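Linoleate 11-lipoxygenase (Gaeumannomyces graminis, PDB 5FX8) oxygenates linoleic and alpha-linolenic acids to 11S- and 13R-hydroperoxy fatty acids, using a catalytic manganese ion. Local coordinates at residues Ala542-Gly545 with Gln549-Arg552; Asn319-Gln324 with Trp472-Ala477; Val487-Val492 with Trp604-Pro609; Arg552-Ala557 with Asn612-Ser617. All blocks are in the same frame, centred on the assembly; numbering follows the deposited sequence.

Interaction 1 (Ala542-Gly545 with Gln549-Arg552); sequences AQVG and QTVR. With NAG (2-acetamido-2-deoxy-beta-D-glucopyranose), chain F.
V544 and Q549 are joined by the one hydrogen bond between 542-545 and 549-552: Q549 N donates a hydrogen bond to V544 O, 3.1 Å away. The bond is nearly straight at the hydrogen (169°), and the donor sits 22° off the plane of the V544 carbonyl. Because only three residues separate the two segments, this backbone bond closes a small local loop between helix 526-539 and helix 558-563.

Van der Waals packing adds to it on the V544 side, where a methyl meets polar atoms of T550. With CG1 opposite the backbone N (chi1 170°), V544 sends this methyl across to T550, where CG1 lies 3.4 Å from T550 OG1 and 3.5 Å from T550 N. The two side chains cross at about a right angle. The T550 hydroxyl is engaged elsewhere, by A610 O, so the valine methyl simply packs against it. Q549 contributes its CB, 4.0 Å from V544 O, while its extended chain continues to Y323 and F615.

Sugar contacts come from Q543. Its chain bends at chi2, and the aliphatic part meets the N-acetylglucosamine: Q543 CG is 3.2 Å from NAG O5, and Q543 CB is 3.3 Å from NAG O6. The amide end instead bonds to Q107 through NE2, whereas D546 OD2 supplies a hydrogen bond to the sugar. The loop thus flanks the N-linked glycan of N106, a glycosylation site at the protein surface, and the V544 side chain is about 13 Å from the manganese ion.

Interaction 2 (Asn319-Gln324 with Trp472-Ala477); sequences NRLMYQ and WITGGA
T474 turns both its branches to L321 and M322: chi1 of 73° sets OG1 between the backbone N and the carbonyl carbon and leaves CG2 beside the N. M322 arrives by a chain bent at chi2 (-62°) and again at chi3 (113°). Its CB points away from 472-477, yet the bends bring its terminal methyl back, M322 CE resting 3.4 Å from T474 CG2. From L321, CD2 lies 3.7 Å from T474 OG1, and the backbone oxygen L321 O is 3.6 Å from T474 CG2. Both L321 and M322 cross the threonine at about a right angle, so one small side chain is met by a leucine branch and a methionine end. No hydrogen bond links the segments; the buried T474 hydroxyl is satisfied by F614 O, in the C-terminal part of the chain.

M322 is where helix 313-321 gives way to loop, and its side chain also packs on P297 and H301 of helix 268-305. In 472-477 the helix widens, A477 N bonding to W472 O at 2.8 Å in a pi-type turn. Helix 460-481 carries the manganese ligand H478, and helix 268-305 carries H290 and H294. A widened turn in a long, metal-bearing core helix is a hallmark of the lipoxygenase catalytic domain, and here helix 313-321 ends against that turn, with the T474 side chain about 10 Å from the metal.

Interaction 3 (Val487-Val492 with Trp604-Pro609); sequences VKFSGV and WTALNP
F489 and W604 make a buried edge-to-face aromatic contact, where the last turn of helix 485-490 meets the loop after helix 566-587. The edge of the indole is directed at the phenyl face: the centroids of the F489 ring and the five-membered ring of W604 are 4.7 Å apart and the planes are inclined at 54°. With CG opposite the backbone N (chi1 -179°), W604 brings CD1 over the centre of the phenylalanine ring, 3.9 Å from F489 CD1. The other face of that ring is covered by its neighbour, K488 CB, 3.5 Å above the plane, so F489 is held between a lysine methylene and the indole.

Helix 485-490 follows helix 460-481, which in this lipoxygenase fold carries the manganese ligand H478 and is followed directly by ligand N482; the contact joins the shorter helix to the C-terminal run. F489 belongs to a wider, pi-type turn, and its CB is directed toward 604-609.

At the ring's edge, and in its plane, lies T605 OG1, 3.7 Å from F489 CZ. The backbone T605 N approaches the same carbon obliquely, and A606 CB sits 3.8 Å from F489 CE2. T605 opens a type I beta turn ending at N608, closed by N608 N to T605 O at 3.2 Å. Beyond the ring, K488 NZ reaches E148 in a salt bridge, and W604 rests on F397 and D400 of helix 396-420.

Interaction 4 (Arg552-Ala557 with Asn612-Ser617); sequences RDAFAA and NPFFLS
The F614 ring meets A554 obliquely, with A554 CA 3.8 Å from F614 CG, while one face of the same ring carries F615 CD1, 3.7 Å above the plane over its centre. A second ring, that of F555, has A554 CB on one face, 4.0 Å above its centre. A554 therefore lies next to two aromatic rings, one from each segment.

The direct meeting across the contact is between beta carbons: A554 CB is 3.4 Å from F614 CB. F614 has chi1 of 67°, which sets CG between the backbone N and the carbonyl carbon and places CG and CD2 beside A554, F614 CD2 coming 4.0 Å from A554 CA. The contact is apolar, with no hydrogen bond between the segments.

D553 to A556 form a type I beta turn, closed by A556 N to D553 O at 3.2 Å. R320 braces this turn from outside, its NE bonding to A554 O and its NH2 to D553 O. Two backbone oxygens of the bend are thus gripped by one guanidinium group, and the R320 side chain also touches F614.

F555 stacks on F411 of helix 396-420 and meets F575 of helix 566-587 edge-to-face. A557 takes the N-cap position of helix 558-563. The contact thus joins the lead-in to that helix to the C-terminal run, beside helix 313-321 and helix 460-481.

Interactions 1, 2 and 4 form one cluster: the centre of interaction 4 is about 7 Å from that of interaction 1 and from that of interaction 2. R552 is shared by interactions 1 and 4, and probable backbone hydrogen bonds, V551 N to N612 O and Q549 O to F614 N (3.0 Å each), lay 549-552 beside 612-617. The centre of interaction 3 lies about 18 Å from the centres of interactions 2 and 4, but it reaches the same C-terminal run through A606 O to N612 ND2, 2.7 Å. That run ends at V618, which ligates manganese with H290, H294, H478 and N482. The nearest side chains of the four contacts lie about 10 to 14 Å from the metal.

Interaction 1 (Ala542-Gly545 with Gln549-Arg552)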
loop_
_atom_site.group_PDB
_atom_site.type_symbol
_atom_site.label_atom_id
_atom_site.label_comp_id
_atom_site.label_asym_id
_atom_site.label_seq_id
_atom_site.Cartn_x
_atom_site.Cartn_y
_atom_site.Cartn_z
ATOM N N ALA A 542 4.416 -6.354 -0.413
ATOM C CA ALA A 542 4.761 -7.544 0.337
ATOM C C ALA A 542 6.101 -7.456 1.062
ATOM O O ALA A 542 6.358 -8.281 1.933
ATOM C CB ALA A 542 4.753 -8.740 -0.617
ATOM N N GLN A 543 6.959 -6.499 0.747
ATOM C CA GLN A 543 8.307 -6.460 1.302
ATOM C C GLN A 543 8.437 -5.549 2.518
ATOM O O GLN A 543 9.535 -5.440 3.063
ATOM C CB GLN A 543 9.328 -6.003 0.250
ATOM C CG GLN A 543 9.102 -6.417 -1.191
ATOM C CD GLN A 543 7.912 -5.737 -1.786
ATOM O OE1 GLN A 543 7.542 -4.647 -1.371
ATOM N NE2 GLN A 543 7.262 -6.404 -2.692
ATOM N N VAL A 544 7.345 -4.892 2.929
ATOM C CA VAL A 544 7.360 -3.917 4.013
ATOM C C VAL A 544 8.012 -4.502 5.259
ATOM O O VAL A 544 8.856 -3.863 5.894
ATOM C CB VAL A 544 5.923 -3.439 4.287
ATOM C CG1 VAL A 544 5.856 -2.649 5.499
ATOM C CG2 VAL A 544 5.521 -2.545 3.243
ATOM N N GLY A 545 7.652 -5.733 5.606
ATOM C CA GLY A 545 8.253 -6.461 6.697
ATOM C C GLY A 545 9.760 -6.542 6.708
ATOM O O GLY A 545 10.378 -6.115 7.684
ATOM N N GLN A 549 9.829 -1.366 7.513
ATOM C CA GLN A 549 9.044 -0.185 7.164
ATOM C C GLN A 549 7.566 -0.334 7.528
ATOM O O GLN A 549 6.719 0.418 7.048
ATOM C CB GLN A 549 9.199 0.134 5.678
ATOM C CG GLN A 549 10.559 0.627 5.281
ATOM C CD GLN A 549 10.688 0.773 3.786
ATOM O OE1 GLN A 549 10.052 0.041 3.023
ATOM N NE2 GLN A 549 11.503 1.723 3.350
ATOM N N THR A 550 7.260 -1.296 8.360
ATOM C CA THR A 550 5.981 -1.569 8.979
ATOM C C THR A 550 5.620 -0.489 10.001
ATOM O O THR A 550 6.472 0.275 10.451
ATOM C CB THR A 550 6.096 -2.962 9.588
ATOM O OG1 THR A 550 5.649 -3.916 8.641
ATOM C CG2 THR A 550 5.353 -3.132 10.800
ATOM N N VAL A 551 4.325 -0.404 10.332
ATOM C CA VAL A 551 3.836 0.564 11.310
ATOM C C VAL A 551 4.469 0.396 12.685
ATOM O O VAL A 551 4.638 1.373 13.415
ATOM C CB VAL A 551 2.319 0.473 11.435
ATOM C CG1 VAL A 551 1.823 1.411 12.532
ATOM C CG2 VAL A 551 1.681 0.740 10.123
ATOM N N ARG A 552 4.819 -0.817 13.079
ATOM C CA ARG A 552 5.536 -0.954 14.342
ATOM C C ARG A 552 6.909 -0.280 14.337
ATOM O O ARG A 552 7.379 0.137 15.395
ATOM C CB ARG A 552 5.693 -2.405 14.698
ATOM C CG ARG A 552 4.494 -3.148 14.416
ATOM C CD ARG A 552 4.593 -4.540 14.993
ATOM N NE ARG A 552 5.267 -4.544 16.269
ATOM C CZ ARG A 552 5.740 -5.651 16.850
ATOM N NH1 ARG A 552 5.639 -6.815 16.251
ATOM N NH2 ARG A 552 6.331 -5.601 18.027
HETATM C C1 NAG F . 11.456 -9.134 -3.224
HETATM C C2 NAG F . 12.896 -9.493 -2.894
HETATM C C3 NAG F . 12.950 -10.792 -2.112
HETATM C C4 NAG F . 12.066 -10.688 -0.877
HETATM C C5 NAG F . 10.652 -10.283 -1.273
HETATM C C6 NAG F . 9.766 -10.024 -0.080
HETATM C C7 NAG F . 14.645 -8.728 -4.424
HETATM C C8 NAG F . 15.337 -8.964 -5.731
HETATM N N2 NAG F . 13.683 -9.596 -4.109
HETATM O O3 NAG F . 14.304 -11.039 -1.751
HETATM O O4 NAG F . 12.021 -11.926 -0.181
HETATM O O5 NAG F . 10.689 -9.061 -2.022
HETATM O O6 NAG F . 10.346 -9.051 0.780
HETATM O O7 NAG F . 14.945 -7.798 -3.688
#

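Interaction 2 (Asn319-Gln324 with Trp472-Ala477)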
loop_
_atom_site.group_PDB
_atom_site.type_symbol
_atom_site.label_atom_id
_atom_site.label_comp_id
_atom_site.label_asym_id
_atom_site.label_seq_id
_atom_site.Cartn_x
_atom_site.Cartn_y
_atom_site.Cartn_z
ATOM N N ASN A 319 8.695 14.304 8.881
ATOM C CA ASN A 319 9.445 13.744 7.760
ATOM C C ASN A 319 9.373 12.242 7.752
ATOM O O ASN A 319 9.204 11.633 6.698
ATOM C CB ASN A 319 10.903 14.166 7.797
ATOM C CG ASN A 319 11.076 15.491 7.255
ATOM O OD1 ASN A 319 10.177 15.958 6.591
ATOM N ND2 ASN A 319 12.174 16.155 7.560
ATOM N N ARG A 320 9.533 11.624 8.910
ATOM C CA ARG A 320 9.442 10.173 8.947
ATOM C C ARG A 320 8.081 9.686 8.466
ATOM O O ARG A 320 8.003 8.747 7.681
ATOM C CB ARG A 320 9.729 9.669 10.352
ATOM C CG ARG A 320 9.447 8.211 10.494
ATOM C CD ARG A 320 10.596 7.458 9.968
ATOM N NE ARG A 320 10.536 6.044 10.257
ATOM C CZ ARG A 320 11.400 5.159 9.789
ATOM N NH1 ARG A 320 12.403 5.548 9.030
ATOM N NH2 ARG A 320 11.282 3.896 10.114
ATOM N N LEU A 321 7.000 10.311 8.921
ATOM C CA LEU A 321 5.681 9.816 8.535
ATOM C C LEU A 321 5.353 10.109 7.072
ATOM O O LEU A 321 4.539 9.409 6.481
ATOM C CB LEU A 321 4.596 10.422 9.425
ATOM C CG LEU A 321 4.561 10.128 10.912
ATOM C CD1 LEU A 321 3.675 11.144 11.502
ATOM C CD2 LEU A 321 4.000 8.788 11.133
ATOM N N MET A 322 5.944 11.150 6.488
ATOM C CA MET A 322 5.729 11.520 5.102
ATOM C C MET A 322 6.803 10.960 4.187
ATOM O O MET A 322 7.043 11.515 3.109
ATOM C CB MET A 322 5.686 13.033 4.969
ATOM C CG MET A 322 4.598 13.699 5.721
ATOM S SD MET A 322 3.006 13.198 5.173
ATOM C CE MET A 322 2.666 12.409 6.675
ATOM N N TYR A 323 7.479 9.906 4.627
ATOM C CA TYR A 323 8.413 9.197 3.794
ATOM C C TYR A 323 7.789 8.895 2.437
ATOM O O TYR A 323 6.653 8.426 2.343
ATOM C CB TYR A 323 8.847 7.924 4.501
ATOM C CG TYR A 323 9.942 7.178 3.800
ATOM C CD1 TYR A 323 11.098 7.817 3.419
ATOM C CD2 TYR A 323 9.821 5.831 3.537
ATOM C CE1 TYR A 323 12.097 7.138 2.786
ATOM C CE2 TYR A 323 10.794 5.148 2.921
ATOM C CZ TYR A 323 11.945 5.799 2.538
ATOM O OH TYR A 323 12.945 5.094 1.893
ATOM N N GLN A 324 8.532 9.229 1.387
ATOM C CA GLN A 324 8.190 9.033 -0.013
ATOM C C GLN A 324 6.881 9.679 -0.427
ATOM O O GLN A 324 6.418 9.418 -1.531
ATOM C CB GLN A 324 8.151 7.546 -0.373
ATOM C CG GLN A 324 9.466 6.858 -0.252
ATOM C CD GLN A 324 9.446 5.483 -0.857
ATOM O OE1 GLN A 324 8.614 5.186 -1.685
ATOM N NE2 GLN A 324 10.368 4.642 -0.452
ATOM N N TRP A 472 -1.980 8.516 12.039
ATOM C CA TRP A 472 -3.115 7.631 11.844
ATOM C C TRP A 472 -3.493 7.562 10.368
ATOM O O TRP A 472 -3.825 6.492 9.856
ATOM C CB TRP A 472 -4.297 8.090 12.723
ATOM C CG TRP A 472 -5.608 7.687 12.153
ATOM C CD1 TRP A 472 -6.512 8.498 11.541
ATOM C CD2 TRP A 472 -6.128 6.353 12.042
ATOM N NE1 TRP A 472 -7.559 7.762 11.071
ATOM C CE2 TRP A 472 -7.345 6.441 11.360
ATOM C CE3 TRP A 472 -5.674 5.098 12.442
ATOM C CZ2 TRP A 472 -8.112 5.333 11.085
ATOM C CZ3 TRP A 472 -6.441 4.006 12.160
ATOM C CH2 TRP A 472 -7.633 4.122 11.486
ATOM N N ILE A 473 -3.387 8.678 9.656
ATOM C CA ILE A 473 -3.577 8.653 8.217
ATOM C C ILE A 473 -2.499 7.817 7.544
ATOM O O ILE A 473 -2.795 6.945 6.721
ATOM C CB ILE A 473 -3.608 10.082 7.666
ATOM C CG1 ILE A 473 -4.891 10.767 8.084
ATOM C CG2 ILE A 473 -3.527 10.093 6.153
ATOM C CD1 ILE A 473 -4.788 12.241 7.881
ATOM N N THR A 474 -1.241 8.044 7.875
ATOM C CA THR A 474 -0.280 7.342 7.044
ATOM C C THR A 474 -0.139 5.885 7.428
ATOM O O THR A 474 0.265 5.079 6.594
ATOM C CB THR A 474 1.099 8.027 7.050
ATOM O OG1 THR A 474 1.770 7.823 8.294
ATOM C CG2 THR A 474 0.942 9.482 6.796
ATOM N N GLY A 475 -0.498 5.505 8.638
ATOM C CA GLY A 475 -0.226 4.131 8.987
ATOM C C GLY A 475 -1.483 3.344 9.239
ATOM O O GLY A 475 -1.413 2.199 9.663
ATOM N N GLY A 476 -2.630 3.958 9.000
ATOM C CA GLY A 476 -3.918 3.371 9.306
ATOM C C GLY A 476 -5.007 3.696 8.305
ATOM O O GLY A 476 -5.384 2.828 7.537
ATOM N N ALA A 477 -5.498 4.933 8.277
ATOM C CA ALA A 477 -6.594 5.280 7.382
ATOM C C ALA A 477 -6.267 5.004 5.909
ATOM O O ALA A 477 -7.118 4.511 5.163
ATOM C CB ALA A 477 -6.972 6.734 7.573
#

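Interaction 3 (Val487-Val492 with Trp604-Pro609)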
loop_
_atom_site.group_PDB
_atom_site.type_symbol
_atom_site.label_atom_id
_atom_site.label_comp_id
_atom_site.label_asym_id
_atom_site.label_seq_id
_atom_site.Cartn_x
_atom_site.Cartn_y
_atom_site.Cartn_z
ATOM N N VAL A 487 -6.992 -5.326 -3.074
ATOM C CA VAL A 487 -6.748 -6.702 -3.473
ATOM C C VAL A 487 -7.285 -7.700 -2.445
ATOM O O VAL A 487 -7.737 -8.782 -2.822
ATOM C CB VAL A 487 -5.246 -6.928 -3.769
ATOM C CG1 VAL A 487 -4.438 -7.030 -2.512
ATOM C CG2 VAL A 487 -5.034 -8.169 -4.611
ATOM N N LYS A 488 -7.266 -7.375 -1.148
ATOM C CA LYS A 488 -7.734 -8.327 -0.130
ATOM C C LYS A 488 -9.233 -8.247 0.179
ATOM O O LYS A 488 -9.832 -9.266 0.511
ATOM C CB LYS A 488 -6.948 -8.141 1.171
ATOM C CG LYS A 488 -5.508 -8.523 1.056
ATOM C CD LYS A 488 -4.776 -8.361 2.364
ATOM C CE LYS A 488 -4.559 -6.899 2.702
ATOM N NZ LYS A 488 -3.762 -6.563 3.944
ATOM N N PHE A 489 -9.868 -7.085 0.065
ATOM C CA PHE A 489 -11.257 -6.910 0.471
ATOM C C PHE A 489 -12.109 -6.155 -0.554
ATOM O O PHE A 489 -13.091 -6.695 -1.041
ATOM C CB PHE A 489 -11.315 -6.190 1.824
ATOM C CG PHE A 489 -10.278 -6.669 2.828
ATOM C CD1 PHE A 489 -10.435 -7.874 3.503
ATOM C CD2 PHE A 489 -9.146 -5.903 3.104
ATOM C CE1 PHE A 489 -9.492 -8.304 4.412
ATOM C CE2 PHE A 489 -8.211 -6.329 4.001
ATOM C CZ PHE A 489 -8.388 -7.538 4.664
ATOM N N SER A 490 -11.740 -4.918 -0.899
ATOM C CA SER A 490 -12.596 -3.989 -1.641
ATOM C C SER A 490 -12.726 -4.335 -3.112
ATOM O O SER A 490 -13.680 -3.896 -3.762
ATOM C CB SER A 490 -12.036 -2.583 -1.595
ATOM O OG SER A 490 -11.999 -2.097 -0.303
ATOM N N GLY A 491 -11.718 -4.986 -3.682
ATOM C CA GLY A 491 -11.744 -5.315 -5.078
ATOM C C GLY A 491 -11.569 -6.789 -5.348
ATOM O O GLY A 491 -10.861 -7.169 -6.267
ATOM N N VAL A 492 -12.213 -7.623 -4.558
ATOM C CA VAL A 492 -12.165 -9.061 -4.735
ATOM C C VAL A 492 -13.315 -9.454 -5.639
ATOM O O VAL A 492 -14.458 -9.065 -5.393
ATOM C CB VAL A 492 -12.230 -9.766 -3.375
ATOM C CG1 VAL A 492 -12.295 -11.278 -3.515
ATOM C CG2 VAL A 492 -11.038 -9.376 -2.601
ATOM N N TRP A 604 -11.237 -9.672 8.495
ATOM C CA TRP A 604 -10.771 -8.375 8.045
ATOM C C TRP A 604 -9.549 -7.995 8.872
ATOM O O TRP A 604 -9.579 -8.098 10.103
ATOM C CB TRP A 604 -11.897 -7.352 8.181
ATOM C CG TRP A 604 -11.557 -5.987 7.733
ATOM C CD1 TRP A 604 -11.445 -5.556 6.448
ATOM C CD2 TRP A 604 -11.287 -4.861 8.562
ATOM N NE1 TRP A 604 -11.112 -4.238 6.427
ATOM C CE2 TRP A 604 -11.004 -3.785 7.713
ATOM C CE3 TRP A 604 -11.246 -4.660 9.940
ATOM C CZ2 TRP A 604 -10.687 -2.517 8.196
ATOM C CZ3 TRP A 604 -10.928 -3.401 10.427
ATOM C CH2 TRP A 604 -10.659 -2.347 9.559
ATOM N N THR A 605 -8.459 -7.607 8.190
ATOM C CA THR A 605 -7.176 -7.405 8.843
ATOM C C THR A 605 -6.449 -6.185 8.321
ATOM O O THR A 605 -5.223 -6.131 8.371
ATOM C CB THR A 605 -6.255 -8.598 8.645
ATOM O OG1 THR A 605 -6.015 -8.769 7.249
ATOM C CG2 THR A 605 -6.852 -9.854 9.211
ATOM N N ALA A 606 -7.182 -5.210 7.793
ATOM C CA ALA A 606 -6.581 -4.132 7.026
ATOM C C ALA A 606 -5.801 -3.177 7.891
ATOM O O ALA A 606 -5.058 -2.342 7.363
ATOM C CB ALA A 606 -7.644 -3.343 6.307
ATOM N N LEU A 607 -5.993 -3.240 9.198
ATOM C CA LEU A 607 -5.351 -2.321 10.102
ATOM C C LEU A 607 -4.268 -2.990 10.908
ATOM O O LEU A 607 -3.816 -2.417 11.898
ATOM C CB LEU A 607 -6.392 -1.699 11.014
ATOM C CG LEU A 607 -7.063 -0.481 10.434
ATOM C CD1 LEU A 607 -8.149 -0.123 11.355
ATOM C CD2 LEU A 607 -6.026 0.618 10.328
ATOM N N ASN A 608 -3.860 -4.196 10.520
ATOM C CA ASN A 608 -2.752 -4.921 11.125
ATOM C C ASN A 608 -1.484 -4.090 11.024
ATOM O O ASN A 608 -0.984 -3.873 9.916
ATOM C CB ASN A 608 -2.557 -6.275 10.441
ATOM C CG ASN A 608 -1.557 -7.177 11.169
ATOM O OD1 ASN A 608 -0.704 -6.715 11.917
ATOM N ND2 ASN A 608 -1.683 -8.469 10.959
ATOM N N PRO A 609 -0.927 -3.625 12.150
ATOM C CA PRO A 609 0.288 -2.808 12.084
ATOM C C PRO A 609 1.524 -3.590 11.721
ATOM O O PRO A 609 2.536 -2.985 11.412
ATOM C CB PRO A 609 0.391 -2.223 13.491
ATOM C CG PRO A 609 -0.316 -3.144 14.330
ATOM C CD PRO A 609 -1.374 -3.801 13.537
#

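Interaction 4 (Arg552-Ala557 with Asn612-Ser617)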
loop_
_atom_site.group_PDB
_atom_site.type_symbol
_atom_site.label_atom_id
_atom_site.label_comp_id
_atom_site.label_asym_id
_atom_site.label_seq_id
_atom_site.Cartn_x
_atom_site.Cartn_y
_atom_site.Cartn_z
ATOM N N ARG A 552 4.819 -0.817 13.079
ATOM C CA ARG A 552 5.536 -0.954 14.342
ATOM C C ARG A 552 6.909 -0.280 14.337
ATOM O O ARG A 552 7.379 0.137 15.395
ATOM C CB ARG A 552 5.693 -2.405 14.698
ATOM C CG ARG A 552 4.494 -3.148 14.416
ATOM C CD ARG A 552 4.593 -4.540 14.993
ATOM N NE ARG A 552 5.267 -4.544 16.269
ATOM C CZ ARG A 552 5.740 -5.651 16.850
ATOM N NH1 ARG A 552 5.639 -6.815 16.251
ATOM N NH2 ARG A 552 6.331 -5.601 18.027
ATOM N N ASP A 553 7.578 -0.175 13.191
ATOM C CA ASP A 553 8.878 0.483 13.095
ATOM C C ASP A 553 8.745 1.954 12.779
ATOM O O ASP A 553 9.743 2.585 12.431
ATOM C CB ASP A 553 9.770 -0.167 12.015
ATOM C CG ASP A 553 9.695 -1.694 12.011
ATOM O OD1 ASP A 553 10.119 -2.296 13.029
ATOM O OD2 ASP A 553 9.221 -2.295 11.006
ATOM N N ALA A 554 7.537 2.507 12.872
ATOM C CA ALA A 554 7.325 3.878 12.416
ATOM C C ALA A 554 8.260 4.860 13.097
ATOM O O ALA A 554 8.772 5.769 12.448
ATOM C CB ALA A 554 5.889 4.316 12.639
ATOM N N PHE A 555 8.472 4.721 14.403
ATOM C CA PHE A 555 9.227 5.720 15.147
ATOM C C PHE A 555 10.616 5.240 15.498
ATOM O O PHE A 555 11.332 5.917 16.236
ATOM C CB PHE A 555 8.461 6.143 16.400
ATOM C CG PHE A 555 7.083 6.556 16.105
ATOM C CD1 PHE A 555 6.843 7.675 15.352
ATOM C CD2 PHE A 555 6.026 5.791 16.509
ATOM C CE1 PHE A 555 5.586 8.039 15.031
ATOM C CE2 PHE A 555 4.768 6.153 16.194
ATOM C CZ PHE A 555 4.544 7.293 15.443
ATOM N N ALA A 556 11.011 4.114 14.930
ATOM C CA ALA A 556 12.221 3.407 15.251
ATOM C C ALA A 556 13.321 3.705 14.274
ATOM O O ALA A 556 14.240 2.907 14.145
ATOM C CB ALA A 556 11.929 1.918 15.273
ATOM N N ALA A 557 13.224 4.792 13.541
ATOM C CA ALA A 557 14.299 5.194 12.669
ATOM C C ALA A 557 15.549 5.487 13.480
ATOM O O ALA A 557 15.502 6.318 14.392
ATOM C CB ALA A 557 13.921 6.442 11.902
ATOM N N ASN A 612 1.091 -3.394 7.517
ATOM C CA ASN A 612 1.022 -2.130 6.824
ATOM C C ASN A 612 2.328 -1.356 6.936
ATOM O O ASN A 612 3.051 -1.493 7.905
ATOM C CB ASN A 612 -0.126 -1.327 7.385
ATOM C CG ASN A 612 -1.430 -1.880 6.942
ATOM O OD1 ASN A 612 -1.516 -2.361 5.814
ATOM N ND2 ASN A 612 -2.447 -1.837 7.786
ATOM N N PRO A 613 2.656 -0.545 5.953
ATOM C CA PRO A 613 3.763 0.384 6.119
ATOM C C PRO A 613 3.354 1.553 6.987
ATOM O O PRO A 613 2.177 1.859 7.134
ATOM C CB PRO A 613 4.040 0.845 4.685
ATOM C CG PRO A 613 2.790 0.771 4.051
ATOM C CD PRO A 613 2.044 -0.395 4.625
ATOM N N PHE A 614 4.365 2.256 7.502
ATOM C CA PHE A 614 4.128 3.430 8.336
ATOM C C PHE A 614 3.945 4.705 7.526
ATOM O O PHE A 614 3.740 5.766 8.113
ATOM C CB PHE A 614 5.269 3.621 9.353
ATOM C CG PHE A 614 6.589 3.985 8.737
ATOM C CD1 PHE A 614 6.863 5.282 8.352
ATOM C CD2 PHE A 614 7.553 3.027 8.544
ATOM C CE1 PHE A 614 8.051 5.598 7.763
ATOM C CE2 PHE A 614 8.739 3.338 7.958
ATOM C CZ PHE A 614 8.988 4.632 7.568
ATOM N N PHE A 615 4.033 4.639 6.209
ATOM C CA PHE A 615 3.993 5.816 5.359
ATOM C C PHE A 615 3.017 5.551 4.231
ATOM O O PHE A 615 2.518 4.434 4.077
ATOM C CB PHE A 615 5.389 6.158 4.816
ATOM C CG PHE A 615 6.017 5.049 4.013
ATOM C CD1 PHE A 615 6.585 3.939 4.645
ATOM C CD2 PHE A 615 6.042 5.108 2.618
ATOM C CE1 PHE A 615 7.157 2.903 3.894
ATOM C CE2 PHE A 615 6.625 4.083 1.864
ATOM C CZ PHE A 615 7.173 2.987 2.491
ATOM N N LEU A 616 2.745 6.594 3.449
ATOM C CA LEU A 616 1.825 6.538 2.307
ATOM C C LEU A 616 2.572 5.971 1.099
ATOM O O LEU A 616 3.123 6.701 0.286
ATOM C CB LEU A 616 1.252 7.924 2.019
ATOM C CG LEU A 616 0.473 8.698 3.107
ATOM C CD1 LEU A 616 0.408 10.181 2.804
ATOM C CD2 LEU A 616 -0.930 8.190 3.334
ATOM N N SER A 617 2.583 4.645 0.970
ATOM C CA SER A 617 3.488 3.991 0.043
ATOM C C SER A 617 2.943 3.869 -1.382
ATOM O O SER A 617 3.739 3.711 -2.313
ATOM C CB SER A 617 3.896 2.617 0.580
ATOM O OG SER A 617 2.899 1.654 0.398
#